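Local coordinates for protein acetyl-CoA acetyltransferase A (Ascaris suum, PDB 6BJA) that probably catalyses acetyl transfer between acetyl-CoA molecules as a member of the thiolase family, and binds coenzyme A, at residues L301-L306 with K335-D340; W320-N323 with V328-L331; V379-N384 with A389-I394. All blocks are in the same frame, centred on the assembly; numbering follows the deposited sequence.

Contact 1: residues L301-L306 with K335-D340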
ATOM      1  N   LEU A 301       8.061 -23.125  35.221  1.00 19.14           N
ATOM      2  CA  LEU A 301       9.263 -22.618  35.876  1.00 19.88           C
ATOM      3  C   LEU A 301       8.933 -21.417  36.756  1.00 21.95           C
ATOM      4  O   LEU A 301       9.393 -21.318  37.893  1.00 22.23           O
ATOM      5  CB  LEU A 301      10.327 -22.252  34.837  1.00 20.85           C
ATOM      6  CG  LEU A 301      11.736 -22.048  35.371  1.00 35.35           C
ATOM      7  CD1 LEU A 301      12.269 -23.333  36.019  1.00 39.48           C
ATOM      8  CD2 LEU A 301      12.636 -21.611  34.214  1.00 32.22           C
ATOM      9  N   ALA A 302       8.085 -20.529  36.252  1.00 20.01           N
ATOM     10  CA  ALA A 302       7.681 -19.380  37.040  1.00 19.77           C
ATOM     11  C   ALA A 302       6.910 -19.825  38.277  1.00 20.52           C
ATOM     12  O   ALA A 302       7.091 -19.278  39.362  1.00 21.15           O
ATOM     13  CB  ALA A 302       6.850 -18.433  36.198  1.00 19.21           C
ATOM     14  N   VAL A 303       6.042 -20.820  38.112  1.00 18.56           N
ATOM     15  CA  VAL A 303       5.236 -21.312  39.229  1.00 18.36           C
ATOM     16  C   VAL A 303       6.110 -21.996  40.292  1.00 20.76           C
ATOM     17  O   VAL A 303       5.877 -21.819  41.482  1.00 22.42           O
ATOM     18  CB  VAL A 303       4.149 -22.277  38.729  1.00 18.58           C
ATOM     19  CG1 VAL A 303       3.516 -23.065  39.893  1.00 20.35           C
ATOM     20  CG2 VAL A 303       3.109 -21.506  37.957  1.00 20.19           C
ATOM     21  N   LYS A 304       7.122 -22.749  39.872  1.00 24.57           N
ATOM     22  CA  LYS A 304       8.013 -23.385  40.845  1.00 23.82           C
ATOM     23  C   LYS A 304       8.652 -22.320  41.742  1.00 24.09           C
ATOM     24  O   LYS A 304       8.693 -22.469  42.960  1.00 27.87           O
ATOM     25  CB  LYS A 304       9.076 -24.229  40.133  1.00 25.71           C
ATOM     26  CG  LYS A 304       8.498 -25.501  39.575  1.00 31.49           C
ATOM     27  CD  LYS A 304       9.513 -26.295  38.764  1.00 32.61           C
ATOM     28  CE  LYS A 304       8.835 -27.453  38.086  1.00 40.35           C
ATOM     29  NZ  LYS A 304       8.112 -28.282  39.090  1.00 44.82           N
ATOM     30  N   GLN A 305       9.073 -21.214  41.135  1.00 24.39           N
ATOM     31  CA  GLN A 305       9.650 -20.091  41.865  1.00 24.16           C
ATOM     32  C   GLN A 305       8.611 -19.452  42.776  1.00 26.94           C
ATOM     33  O   GLN A 305       8.858 -19.201  43.946  1.00 26.39           O
ATOM     34  CB  GLN A 305      10.207 -19.060  40.887  1.00 25.32           C
ATOM     35  CG  GLN A 305      10.837 -17.836  41.533  1.00 35.57           C
ATOM     36  CD  GLN A 305      11.937 -18.187  42.514  1.00 38.39           C
ATOM     37  OE1 GLN A 305      12.804 -19.017  42.227  1.00 35.93           O
ATOM     38  NE2 GLN A 305      11.903 -17.563  43.686  1.00 34.81           N
ATOM     39  N   LEU A 306       7.426 -19.224  42.224  1.00 26.03           N
ATOM     40  CA  LEU A 306       6.324 -18.625  42.969  1.00 23.70           C
ATOM     41  C   LEU A 306       5.996 -19.403  44.245  1.00 23.46           C
ATOM     42  O   LEU A 306       5.853 -18.832  45.323  1.00 26.72           O
ATOM     43  CB  LEU A 306       5.092 -18.552  42.068  1.00 21.39           C
ATOM     44  CG  LEU A 306       3.832 -17.875  42.605  1.00 22.01           C
ATOM     45  CD1 LEU A 306       4.046 -16.382  42.760  1.00 24.45           C
ATOM     46  CD2 LEU A 306       2.654 -18.140  41.682  1.00 23.05           C
ATOM     47  N   LYS A 335       1.288 -31.530  33.273  1.00 18.72           N
ATOM     48  CA  LYS A 335       2.197 -32.663  33.407  1.00 21.74           C
ATOM     49  C   LYS A 335       3.413 -32.323  34.253  1.00 21.59           C
ATOM     50  O   LYS A 335       3.823 -33.088  35.133  1.00 24.59           O
ATOM     51  CB  LYS A 335       2.642 -33.153  32.022  1.00 20.43           C
ATOM     52  CG  LYS A 335       3.407 -34.478  32.055  1.00 23.05           C
ATOM     53  CD  LYS A 335       2.455 -35.559  32.536  1.00 32.55           C
ATOM     54  CE  LYS A 335       3.084 -36.917  32.693  1.00 40.25           C
ATOM     55  NZ  LYS A 335       2.024 -37.782  33.309  1.00 30.74           N
ATOM     56  N   GLU A 336       4.012 -31.171  33.988  1.00 19.24           N
ATOM     57  CA  GLU A 336       5.228 -30.791  34.685  1.00 18.74           C
ATOM     58  C   GLU A 336       4.996 -30.581  36.179  1.00 21.12           C
ATOM     59  O   GLU A 336       5.820 -30.980  37.004  1.00 24.49           O
ATOM     60  CB  GLU A 336       5.803 -29.531  34.051  1.00 21.95           C
ATOM     61  CG  GLU A 336       7.134 -29.149  34.610  1.00 23.76           C
ATOM     62  CD  GLU A 336       8.236 -30.122  34.251  1.00 29.72           C
ATOM     63  OE1 GLU A 336       8.131 -30.805  33.212  1.00 28.14           O
ATOM     64  OE2 GLU A 336       9.221 -30.175  35.008  1.00 32.59           O
ATOM     65  N   LEU A 337       3.868 -29.966  36.531  1.00 20.46           N
ATOM     66  CA  LEU A 337       3.551 -29.672  37.922  1.00 20.07           C
ATOM     67  C   LEU A 337       2.742 -30.772  38.605  1.00 19.45           C
ATOM     68  O   LEU A 337       2.413 -30.646  39.786  1.00 23.13           O
ATOM     69  CB  LEU A 337       2.767 -28.365  38.004  1.00 21.04           C
ATOM     70  CG  LEU A 337       3.610 -27.172  37.569  1.00 22.99           C
ATOM     71  CD1 LEU A 337       2.738 -25.947  37.456  1.00 19.36           C
ATOM     72  CD2 LEU A 337       4.758 -26.903  38.530  1.00 24.91           C
ATOM     73  N   ARG A 338       2.411 -31.823  37.848  1.00 19.51           N
ATOM     74  CA  ARG A 338       1.636 -32.977  38.334  1.00 22.35           C
ATOM     75  C   ARG A 338       0.321 -32.529  38.966  1.00 22.01           C
ATOM     76  O   ARG A 338      -0.055 -32.967  40.060  1.00 23.87           O
ATOM     77  CB  ARG A 338       2.449 -33.795  39.331  1.00 25.82           C
ATOM     78  CG  ARG A 338       3.776 -34.294  38.776  1.00 31.36           C
ATOM     79  CD  ARG A 338       4.537 -35.066  39.841  1.00 42.56           C
ATOM     80  NE  ARG A 338       5.892 -34.548  40.028  1.00 62.53           N
ATOM     81  CZ  ARG A 338       7.001 -35.112  39.550  1.00 70.95           C
ATOM     82  NH1 ARG A 338       6.950 -36.243  38.848  1.00 73.46           N
ATOM     83  NH2 ARG A 338       8.176 -34.544  39.786  1.00 70.29           N
ATOM     84  N   LEU A 339      -0.389 -31.662  38.247  1.00 19.96           N
ATOM     85  CA  LEU A 339      -1.688 -31.180  38.701  1.00 19.54           C
ATOM     86  C   LEU A 339      -2.881 -32.082  38.371  1.00 21.01           C
ATOM     87  O   LEU A 339      -2.881 -32.852  37.419  1.00 18.34           O
ATOM     88  CB  LEU A 339      -1.942 -29.789  38.102  1.00 18.86           C
ATOM     89  CG  LEU A 339      -0.838 -28.774  38.346  1.00 19.89           C
ATOM     90  CD1 LEU A 339      -1.207 -27.429  37.674  1.00 21.03           C
ATOM     91  CD2 LEU A 339      -0.531 -28.587  39.822  1.00 21.44           C
ATOM     92  N   ASP A 340      -3.919 -31.951  39.178  1.00 20.23           N
ATOM     93  CA  ASP A 340      -5.219 -32.511  38.849  1.00 20.29           C
ATOM     94  C   ASP A 340      -5.833 -31.664  37.735  1.00 19.91           C
ATOM     95  O   ASP A 340      -6.131 -30.472  37.947  1.00 19.08           O
ATOM     96  CB  ASP A 340      -6.109 -32.517  40.081  1.00 21.77           C
ATOM     97  CG  ASP A 340      -7.477 -33.112  39.814  1.00 23.33           C
ATOM     98  OD1 ASP A 340      -7.828 -33.379  38.649  1.00 21.42           O
ATOM     99  OD2 ASP A 340      -8.230 -33.286  40.791  1.00 29.42           O
TER

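Contact 2: residues W320-N323 with V328-L331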
ATOM      1  N   TRP A 320      -6.177 -23.224  39.113  1.00 17.64           N
ATOM      2  CA  TRP A 320      -5.116 -22.757  38.234  1.00 16.09           C
ATOM      3  C   TRP A 320      -5.713 -22.171  36.983  1.00 16.70           C
ATOM      4  O   TRP A 320      -6.682 -22.709  36.451  1.00 17.23           O
ATOM      5  CB  TRP A 320      -4.179 -23.905  37.838  1.00 15.92           C
ATOM      6  CG  TRP A 320      -3.559 -24.594  38.973  1.00 17.33           C
ATOM      7  CD1 TRP A 320      -4.110 -25.598  39.711  1.00 20.33           C
ATOM      8  CD2 TRP A 320      -2.250 -24.373  39.506  1.00 18.07           C
ATOM      9  NE1 TRP A 320      -3.234 -26.001  40.686  1.00 21.20           N
ATOM     10  CE2 TRP A 320      -2.091 -25.258  40.592  1.00 19.00           C
ATOM     11  CE3 TRP A 320      -1.216 -23.485  39.193  1.00 18.33           C
ATOM     12  CZ2 TRP A 320      -0.910 -25.303  41.340  1.00 20.49           C
ATOM     13  CZ3 TRP A 320      -0.057 -23.532  39.939  1.00 19.01           C
ATOM     14  CH2 TRP A 320       0.077 -24.418  41.012  1.00 21.12           C
ATOM     15  N   GLU A 321      -5.114 -21.069  36.509  1.00 15.87           N
ATOM     16  CA  GLU A 321      -5.326 -20.603  35.151  1.00 15.79           C
ATOM     17  C   GLU A 321      -3.993 -20.633  34.434  1.00 15.35           C
ATOM     18  O   GLU A 321      -3.057 -19.935  34.855  1.00 18.15           O
ATOM     19  CB  GLU A 321      -5.899 -19.185  35.099  1.00 16.49           C
ATOM     20  CG  GLU A 321      -7.361 -19.085  35.444  1.00 18.13           C
ATOM     21  CD  GLU A 321      -8.294 -19.604  34.357  1.00 20.90           C
ATOM     22  OE1 GLU A 321      -8.068 -19.322  33.165  1.00 22.02           O
ATOM     23  OE2 GLU A 321      -9.290 -20.269  34.696  1.00 19.93           O
ATOM     24  N   ILE A 322      -3.911 -21.417  33.369  1.00 15.37           N
ATOM     25  CA  ILE A 322      -2.729 -21.424  32.495  1.00 15.69           C
ATOM     26  C   ILE A 322      -3.199 -20.976  31.133  1.00 16.65           C
ATOM     27  O   ILE A 322      -4.073 -21.583  30.535  1.00 16.76           O
ATOM     28  CB  ILE A 322      -2.016 -22.823  32.400  1.00 17.29           C
ATOM     29  CG1 ILE A 322      -0.900 -22.811  31.358  1.00 15.26           C
ATOM     30  CG2 ILE A 322      -2.995 -23.945  32.056  1.00 17.37           C
ATOM     31  CD1 ILE A 322       0.225 -21.872  31.683  1.00 17.28           C
ATOM     32  N   ASN A 323      -2.675 -19.857  30.641  1.00 14.11           N
ATOM     33  CA  ASN A 323      -3.207 -19.351  29.393  1.00 15.08           C
ATOM     34  C   ASN A 323      -2.904 -20.329  28.268  1.00 16.09           C
ATOM     35  O   ASN A 323      -1.756 -20.761  28.090  1.00 18.30           O
ATOM     36  CB  ASN A 323      -2.663 -17.960  29.055  1.00 16.32           C
ATOM     37  CG  ASN A 323      -3.379 -17.339  27.862  1.00 18.08           C
ATOM     38  OD1 ASN A 323      -2.758 -16.960  26.859  1.00 24.00           O
ATOM     39  ND2 ASN A 323      -4.676 -17.249  27.958  1.00 17.09           N
ATOM     40  N   VAL A 328      -0.999 -27.631  23.857  1.00 16.73           N
ATOM     41  CA  VAL A 328       0.203 -28.145  24.497  1.00 16.77           C
ATOM     42  C   VAL A 328       0.621 -27.281  25.689  1.00 17.18           C
ATOM     43  O   VAL A 328       1.225 -27.789  26.626  1.00 16.34           O
ATOM     44  CB  VAL A 328       1.384 -28.291  23.494  1.00 17.32           C
ATOM     45  CG1 VAL A 328       1.711 -26.968  22.775  1.00 18.01           C
ATOM     46  CG2 VAL A 328       2.630 -28.838  24.195  1.00 17.14           C
ATOM     47  N   THR A 329       0.277 -25.984  25.683  1.00 15.68           N
ATOM     48  CA  THR A 329       0.615 -25.134  26.816  1.00 15.56           C
ATOM     49  C   THR A 329      -0.026 -25.661  28.104  1.00 15.71           C
ATOM     50  O   THR A 329       0.617 -25.737  29.154  1.00 17.10           O
ATOM     51  CB  THR A 329       0.153 -23.705  26.572  1.00 15.80           C
ATOM     52  OG1 THR A 329       0.444 -23.348  25.215  1.00 16.76           O
ATOM     53  CG2 THR A 329       0.840 -22.730  27.530  1.00 17.19           C
ATOM     54  N   GLY A 330      -1.306 -26.014  28.013  1.00 16.40           N
ATOM     55  CA  GLY A 330      -2.013 -26.572  29.148  1.00 16.17           C
ATOM     56  C   GLY A 330      -1.499 -27.936  29.559  1.00 16.13           C
ATOM     57  O   GLY A 330      -1.240 -28.191  30.735  1.00 17.48           O
ATOM     58  N   LEU A 331      -1.353 -28.810  28.578  1.00 16.33           N
ATOM     59  CA  LEU A 331      -0.877 -30.173  28.850  1.00 15.69           C
ATOM     60  C   LEU A 331       0.509 -30.187  29.493  1.00 17.80           C
ATOM     61  O   LEU A 331       0.766 -30.933  30.435  1.00 18.49           O
ATOM     62  CB  LEU A 331      -0.846 -30.978  27.566  1.00 18.08           C
ATOM     63  CG  LEU A 331      -2.229 -31.386  27.061  1.00 20.36           C
ATOM     64  CD1 LEU A 331      -2.145 -31.903  25.656  1.00 20.02           C
ATOM     65  CD2 LEU A 331      -2.890 -32.430  27.983  1.00 20.34           C
TER

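Contact 3: residues V379-N384 with A389-I394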
ATOM      1  N   VAL A 379      -3.535 -19.649  41.325  1.00 17.60           N
ATOM      2  CA  VAL A 379      -2.384 -19.209  40.545  1.00 17.47           C
ATOM      3  C   VAL A 379      -2.776 -19.010  39.092  1.00 16.09           C
ATOM      4  O   VAL A 379      -3.409 -19.874  38.487  1.00 17.11           O
ATOM      5  CB  VAL A 379      -1.214 -20.210  40.623  1.00 18.25           C
ATOM      6  CG1 VAL A 379      -0.045 -19.771  39.705  1.00 18.19           C
ATOM      7  CG2 VAL A 379      -0.729 -20.315  42.032  1.00 20.80           C
ATOM      8  N   ALA A 380      -2.414 -17.851  38.541  1.00 17.59           N
ATOM      9  CA  ALA A 380      -2.563 -17.598  37.121  1.00 15.43           C
ATOM     10  C   ALA A 380      -1.173 -17.472  36.522  1.00 15.96           C
ATOM     11  O   ALA A 380      -0.329 -16.759  37.065  1.00 17.03           O
ATOM     12  CB  ALA A 380      -3.388 -16.346  36.864  1.00 16.98           C
ATOM     13  N   ALA A 381      -0.957 -18.171  35.411  1.00 15.80           N
ATOM     14  CA  ALA A 381       0.340 -18.187  34.734  1.00 15.89           C
ATOM     15  C   ALA A 381       0.183 -18.064  33.231  1.00 15.71           C
ATOM     16  O   ALA A 381      -0.774 -18.563  32.650  1.00 15.43           O
ATOM     17  CB  ALA A 381       1.078 -19.431  35.072  1.00 17.78           C
ATOM     18  N   ILE A 382       1.127 -17.357  32.600  1.00 15.64           N
ATOM     19  CA  ILE A 382       1.047 -17.100  31.165  1.00 15.56           C
ATOM     20  C   ILE A 382       2.451 -17.019  30.563  1.00 17.37           C
ATOM     21  O   ILE A 382       3.339 -16.438  31.170  1.00 18.13           O
ATOM     22  CB  ILE A 382       0.239 -15.802  30.890  1.00 16.07           C
ATOM     23  CG1 ILE A 382       0.012 -15.567  29.409  1.00 14.11           C
ATOM     24  CG2 ILE A 382       0.869 -14.600  31.589  1.00 19.09           C
ATOM     25  CD1 ILE A 382      -1.188 -14.581  29.185  1.00 15.48           C
ATOM     26  N   CYS A 383       2.640 -17.690  29.418  1.00 17.11           N
ATOM     27  CA  CYS A 383       3.883 -17.617  28.665  1.00 17.80           C
ATOM     28  C   CYS A 383       3.793 -16.550  27.590  1.00 19.70           C
ATOM     29  O   CYS A 383       2.702 -16.085  27.232  1.00 18.81           O
ATOM     30  CB  CYS A 383       4.222 -18.969  28.021  1.00 20.08           C
ATOM     31  SG  CYS A 383       3.128 -19.486  26.667  1.00 24.92           S
ATOM     32  N   ASN A 384       4.941 -16.150  27.066  1.00 15.77           N
ATOM     33  CA  ASN A 384       4.932 -15.247  25.930  1.00 16.33           C
ATOM     34  C   ASN A 384       6.030 -15.524  24.962  1.00 17.52           C
ATOM     35  O   ASN A 384       7.070 -16.066  25.317  1.00 17.96           O
ATOM     36  CB  ASN A 384       4.955 -13.762  26.373  1.00 17.62           C
ATOM     37  CG  ASN A 384       6.167 -13.362  27.198  1.00 16.92           C
ATOM     38  OD1 ASN A 384       6.102 -13.275  28.427  1.00 17.73           O
ATOM     39  ND2 ASN A 384       7.247 -13.014  26.522  1.00 20.17           N
ATOM     40  N   ALA A 389       7.731 -16.212  30.976  1.00 17.42           N
ATOM     41  CA  ALA A 389       6.421 -16.403  31.584  1.00 17.19           C
ATOM     42  C   ALA A 389       6.315 -15.646  32.893  1.00 19.80           C
ATOM     43  O   ALA A 389       7.322 -15.363  33.563  1.00 19.25           O
ATOM     44  CB  ALA A 389       6.131 -17.889  31.814  1.00 16.85           C
ATOM     45  N   SER A 390       5.073 -15.303  33.228  1.00 19.03           N
ATOM     46  CA  SER A 390       4.715 -14.597  34.447  1.00 17.72           C
ATOM     47  C   SER A 390       3.678 -15.411  35.196  1.00 18.77           C
ATOM     48  O   SER A 390       2.857 -16.087  34.569  1.00 19.50           O
ATOM     49  CB  SER A 390       4.156 -13.208  34.127  1.00 21.37           C
ATOM     50  OG  SER A 390       5.044 -12.488  33.289  1.00 28.37           O
ATOM     51  N   ALA A 391       3.751 -15.389  36.520  1.00 19.35           N
ATOM     52  CA  ALA A 391       2.745 -16.062  37.353  1.00 18.54           C
ATOM     53  C   ALA A 391       2.423 -15.205  38.566  1.00 19.07           C
ATOM     54  O   ALA A 391       3.277 -14.453  39.067  1.00 21.75           O
ATOM     55  CB  ALA A 391       3.228 -17.432  37.778  1.00 20.62           C
ATOM     56  N   ILE A 392       1.177 -15.302  39.031  1.00 17.32           N
ATOM     57  CA  ILE A 392       0.716 -14.532  40.174  1.00 18.15           C
ATOM     58  C   ILE A 392      -0.066 -15.465  41.095  1.00 18.11           C
ATOM     59  O   ILE A 392      -0.797 -16.344  40.640  1.00 18.80           O
ATOM     60  CB  ILE A 392      -0.136 -13.286  39.728  1.00 21.90           C
ATOM     61  CG1 ILE A 392      -0.429 -12.349  40.896  1.00 23.17           C
ATOM     62  CG2 ILE A 392      -1.402 -13.704  39.051  1.00 20.31           C
ATOM     63  CD1 ILE A 392      -0.884 -10.950  40.424  1.00 24.89           C
ATOM     64  N   LEU A 393       0.153 -15.279  42.393  1.00 19.60           N
ATOM     65  CA  LEU A 393      -0.556 -16.001  43.439  1.00 20.15           C
ATOM     66  C   LEU A 393      -1.568 -15.088  44.106  1.00 19.46           C
ATOM     67  O   LEU A 393      -1.212 -13.996  44.578  1.00 19.88           O
ATOM     68  CB  LEU A 393       0.446 -16.529  44.472  1.00 21.22           C
ATOM     69  CG  LEU A 393      -0.142 -17.189  45.721  1.00 20.13           C
ATOM     70  CD1 LEU A 393      -0.777 -18.523  45.365  1.00 22.26           C
ATOM     71  CD2 LEU A 393       0.971 -17.362  46.770  1.00 23.36           C
ATOM     72  N   ILE A 394      -2.825 -15.525  44.134  1.00 18.35           N
ATOM     73  CA  ILE A 394      -3.875 -14.734  44.752  1.00 18.05           C
ATOM     74  C   ILE A 394      -4.702 -15.518  45.749  1.00 19.19           C
ATOM     75  O   ILE A 394      -4.851 -16.737  45.642  1.00 20.21           O
ATOM     76  CB  ILE A 394      -4.790 -14.115  43.703  1.00 24.41           C
ATOM     77  CG1 ILE A 394      -5.535 -15.153  42.897  1.00 27.99           C
ATOM     78  CG2 ILE A 394      -3.984 -13.191  42.765  1.00 23.04           C
ATOM     79  CD1 ILE A 394      -6.701 -14.529  42.157  1.00 28.29           C
TER

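Contact 1: residues L301-L306 with K335-D340
The flat carboxylate of E336 is approached at one corner by the aliphatic chain of K304, which crosses the glutamate at roughly a right angle and brings CE to 4.1 Å from OE2. Its other corner, OE1, is hydrogen-bonded to Y173, a tie that anchors that oxygen from outside the pair. K304 NZ stays 4.6 Å from E336 OE2, so the opposite charges attract at most loosely, without a salt bridge. This is helix-to-helix packing in the C-terminal half of the thiolase fold: helix 298-310, which lies on strands 280-289, 388-396 and 377-384, meets the last turn of helix 327-337. That helix closes with a Schellman motif, in which R338 takes a positive phi (54°) and the chain turns away just past the contact. Hydrophobic packing comes from L337, whose forked end divides its two methyls between neighbouring residues. CD1 rests 3.9 Å from CG1 of V303, a valine that also faces the sheet. The other methyl serves the lysine, whose chain runs past L337 in the opposite sense; a bend in its last torsion (chi4 -55°) leaves NZ 3.7 Å from L337 CD2.

Contact 2: residues W320-N323 with V328-L331
I322 and T329 face each other where strand 319-322 gives way to the helix that follows it; two kinds of contact join the segments, and a third ties them to their surroundings. The first is apolar. With its CG1 swung opposite the backbone N (chi1 173°), I322 sends one branch to each of two successive helical residues. CG1 comes within 4.2 Å of T329 CG2, while the CG2 methyl lies 4.0 Å from G330 CA. Since the glycine has no side chain, the isoleucine packs directly against the main chain of the helix.

The second kind sets carbon against carbonyl oxygen. T329 CG2 reaches 3.3 Å from N323 O, a snug approach of methyl to oxygen, and I322 CG1 sits more loosely at 4.0 Å from T329 O. The threonine torsion that turns CG2 to the strand (chi1 -42°) places OG1 beside its own backbone N, where the hydroxyl hydrogen-bonds F326 O, one turn back.

The third kind is polar and belongs to the surroundings. I322 N is bound by N345 OD1, and the main chain of N323 is bonded to A381 of the next strand, so the strand end is held from outside the pair.

The active site is close by. The N323 side chain starts off away from the helix and lies about 3 Å from that of H355, a predicted proton acceptor, and about 7 Å from bound coenzyme A. The T329 side chain is about 4 Å from that of C383, also a predicted proton acceptor.

N323 opens and F326 closes the Asn-Glu-Ala-Phe sequence of thiolases. This strand-turn-helix corner is consistent with the family's active-site loop, where, in relatives, the histidine and a water held by this asparagine form an oxyanion hole.

Contact 3: residues V379-N384 with A389-I394
A381 and A391 sit opposite each other in a beta hairpin, strand 377-384 returning as strand 388-396, within the mixed sheet of the thiolase fold. Their methyls, CB to CB 4.0 Å, make a shallow floor, and V303 of helix 298-310 settles on both. At one end the floor is bounded by larger residues: V379 CG2 touches L393 CD1 at 3.8 Å, the two side chains crossing at a slant, and L306 packs against both. At the other end it stays low, with C383 and A389 forming a small pair under the start of the helix, P299 and A298. C383 is a predicted proton acceptor, its side chain about 7 Å from coenzyme A.

The opposite face carries A380, I382, S390 and I392. The dip at A380 receives I364 and L368 of helix 357-371, while I392 CG2 closes over its rim, 4.0 Å from A380 CB. Beyond, M99 touches I382, S390 and I392 together.

The backbone holds this relief in register with two pairs of reciprocal bonds, A380 with I392 and I382 with S390. In the pair nearest the turn, S390 N donates to I382 O across 2.9 Å at an N-H...O angle of 161°.

All three contacts lie in the C-terminal thiolase domain, their centres 10 to 11 Å apart. Along the chain, contact 1 spans contact 2, and contact 3 follows both. Contacts 1 and 2 share helix 327-337, while contacts 2 and 3 share a sheet in which strand 319-322 flanks strand 377-384, joined by two probable hydrogen bonds, A381 N to E321 O (2.8 Å) and E321 N to V379 O (2.9 Å). Contact 1 packs onto W320 of contact 2, through V303 CG1 to CZ3 and L339 CD2 to CZ2, both 3.6 Å, and its helix 298-310 covers the hairpin of contact 3. Local pairings thus interlock into one layered unit, whose strand ends bring N323 and C383 towards the bound coenzyme A.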